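Local coordinates for protein aminoglycoside phosphotransferase (Mycobacterium smegmatis, PDB 6EF6) that phosphorylates (S)-1-amino-2-propanol as the kinase of the aminoacetone utilization microcompartment, and belongs to the phosphotransferase family of aminoglycoside and homoserine kinases, at residues Gly151-Ser156 with Arg246-Ile251. Residues are numbered along the deposited sequence; the frame is centred on the assembly and turned at random. Where two conformers were deposited one is given.
Sequences GRITAS and RTITVI. With BEZ (benzoic acid), chain B; ACT (acetate ion), chain F.
Apolar packing joins I153 of the helix to I248 and V250, two residues of one strand face. The two branches of I153 divide the work: CD1 lies 3.7 Å from CG2 of I248, and CG2 reaches CG2 of V250 at 3.5 Å. With chi1 at -68°, CG2 stands opposite the backbone N while CG1 carries CD1 beside I248, which spreads one isoleucine over both strand residues. I153 and V250 run past one another in opposite senses; I248 is met at a slant. L237, on the strand paired with 248-250, touches all three side chains, and V239 adds to I248.

The axes of 151-156 and 248-250 approach to 10.9 Å at 51°, so that this part of helix 147-163 packs obliquely on the two-stranded antiparallel hairpin 237-239/248-250. This arrangement belongs to the C-terminal lobe of the protein kinase-like fold. Beyond the strand's end, just past I251, lies D252, which with D231 binds a sodium ion and probably corresponds to the metal-binding aspartate of related kinases. I251 lines the benzoic acid pocket, its CD1 3.7 Å from BEZ C2.

At the outer end, an acetate, probably from the crystallisation liquor, sits between the helix and R246. R246 grips both its oxygens, NE to ACT O at 2.9 Å (164°) and NH1 to ACT OXT at 2.7 Å; T149 OG1 also bonds to the acetate, and D146 forms a salt bridge with R246 NH1. R152 is modelled in two conformers, and the approach of its guanidinium edge to the acetate methyl is therefore tentative.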
loop_
_atom_site.group_PDB
_atom_site.type_symbol
_atom_site.label_atom_id
_atom_site.label_comp_id
_atom_site.label_asym_id
_atom_site.label_seq_id
_atom_site.Cartn_x
_atom_site.Cartn_y
_atom_site.Cartn_z
ATOM N N GLY A 151 -2.939 12.101 5.826
ATOM C CA GLY A 151 -2.096 13.026 5.095
ATOM C C GLY A 151 -0.884 13.473 5.886
ATOM O O GLY A 151 0.217 13.591 5.337
ATOM N N ARG A 152 -1.070 13.798 7.169
ATOM C CA ARG A 152 0.041 14.256 7.985
ATOM C C ARG A 152 1.098 13.160 8.124
ATOM O O ARG A 152 2.308 13.438 8.036
ATOM C CB ARG A 152 -0.515 14.654 9.343
ATOM C CG ARG A 152 0.545 15.240 10.256
ATOM C CD ARG A 152 0.045 15.425 11.681
ATOM N NE ARG A 152 -0.060 14.156 12.404
ATOM C CZ ARG A 152 -1.160 13.694 12.998
ATOM N NH1 ARG A 152 -2.305 14.369 12.938
ATOM N NH2 ARG A 152 -1.113 12.538 13.653
ATOM N N ILE A 153 0.674 11.929 8.366
ATOM C CA ILE A 153 1.626 10.812 8.503
ATOM C C ILE A 153 2.336 10.530 7.176
ATOM O O ILE A 153 3.571 10.293 7.148
ATOM C CB ILE A 153 0.909 9.586 9.083
ATOM C CG1 ILE A 153 0.517 9.885 10.529
ATOM C CG2 ILE A 153 1.802 8.289 8.949
ATOM C CD1 ILE A 153 -0.424 8.862 11.163
ATOM N N THR A 154 1.613 10.656 6.066
ATOM C CA THR A 154 2.246 10.487 4.758
ATOM C C THR A 154 3.350 11.517 4.555
ATOM O O THR A 154 4.458 11.190 4.085
ATOM C CB THR A 154 1.194 10.588 3.651
ATOM O OG1 THR A 154 0.190 9.592 3.814
ATOM C CG2 THR A 154 1.875 10.378 2.282
ATOM N N ALA A 155 3.099 12.794 4.891
ATOM C CA ALA A 155 4.123 13.821 4.784
ATOM C C ALA A 155 5.345 13.455 5.601
ATOM O O ALA A 155 6.476 13.697 5.183
ATOM C CB ALA A 155 3.552 15.164 5.229
ATOM N N SER A 156 5.152 12.916 6.792
ATOM C CA SER A 156 6.308 12.521 7.593
ATOM C C SER A 156 7.091 11.390 6.939
ATOM O O SER A 156 8.322 11.359 7.052
ATOM C CB SER A 156 5.849 12.056 8.960
ATOM O OG SER A 156 5.304 13.159 9.664
ATOM N N ARG A 246 -3.876 9.565 19.643
ATOM C CA ARG A 246 -3.792 8.133 19.886
ATOM C C ARG A 246 -2.543 7.636 19.174
ATOM O O ARG A 246 -1.925 8.362 18.391
ATOM C CB ARG A 246 -5.033 7.435 19.332
ATOM C CG ARG A 246 -5.230 7.718 17.846
ATOM C CD ARG A 246 -6.677 7.617 17.390
ATOM N NE ARG A 246 -6.884 8.521 16.264
ATOM C CZ ARG A 246 -7.912 8.450 15.435
ATOM N NH1 ARG A 246 -8.010 9.321 14.450
ATOM N NH2 ARG A 246 -8.844 7.519 15.598
ATOM N N THR A 247 -2.167 6.392 19.456
ATOM C CA THR A 247 -1.000 5.806 18.806
ATOM C C THR A 247 -1.410 5.205 17.468
ATOM O O THR A 247 -2.271 4.323 17.416
ATOM C CB THR A 247 -0.364 4.742 19.702
ATOM O OG1 THR A 247 -0.062 5.312 20.984
ATOM C CG2 THR A 247 0.915 4.233 19.064
ATOM N N ILE A 248 -0.846 5.727 16.394
ATOM C CA ILE A 248 -1.166 5.291 15.042
ATOM C C ILE A 248 0.059 4.601 14.469
ATOM O O ILE A 248 1.109 5.235 14.297
ATOM C CB ILE A 248 -1.590 6.469 14.149
ATOM C CG1 ILE A 248 -2.749 7.204 14.837
ATOM C CG2 ILE A 248 -2.018 5.989 12.802
ATOM C CD1 ILE A 248 -2.900 8.650 14.389
ATOM N N THR A 249 -0.070 3.312 14.144
ATOM C CA THR A 249 1.044 2.552 13.579
ATOM C C THR A 249 0.815 2.291 12.108
ATOM O O THR A 249 -0.204 1.714 11.733
ATOM C CB THR A 249 1.204 1.209 14.306
ATOM O OG1 THR A 249 1.310 1.422 15.715
ATOM C CG2 THR A 249 2.458 0.496 13.879
ATOM N N VAL A 250 1.765 2.686 11.272
ATOM C CA VAL A 250 1.697 2.384 9.854
ATOM C C VAL A 250 2.204 0.969 9.646
ATOM O O VAL A 250 3.294 0.629 10.125
ATOM C CB VAL A 250 2.566 3.361 9.049
ATOM C CG1 VAL A 250 2.415 3.056 7.523
ATOM C CG2 VAL A 250 2.191 4.798 9.342
ATOM N N ILE A 251 1.375 0.123 9.017
ATOM C CA ILE A 251 1.736 -1.269 8.805
ATOM C C ILE A 251 1.832 -1.531 7.295
ATOM O O ILE A 251 1.518 -0.678 6.448
ATOM C CB ILE A 251 0.733 -2.231 9.484
ATOM C CG1 ILE A 251 -0.649 -2.131 8.858
ATOM C CG2 ILE A 251 0.691 -1.981 10.988
ATOM C CD1 ILE A 251 -1.515 -3.361 9.093
HETATM C C BEZ B . 2.503 -6.271 7.739
HETATM O O1 BEZ B . 3.534 -5.752 7.310
HETATM O O2 BEZ B . 1.793 -6.975 6.967
HETATM C C1 BEZ B . 2.133 -6.037 9.165
HETATM C C2 BEZ B . 0.832 -6.231 9.590
HETATM C C3 BEZ B . 0.508 -6.011 10.924
HETATM C C4 BEZ B . 1.484 -5.585 11.815
HETATM C C5 BEZ B . 2.792 -5.395 11.381
HETATM C C6 BEZ B . 3.106 -5.611 10.056
HETATM C C ACT F . -5.548 11.646 15.188
HETATM O O ACT F . -5.232 10.885 16.149
HETATM O OXT ACT F . -6.321 11.413 14.221
HETATM C CH3 ACT F . -4.905 13.060 15.183
#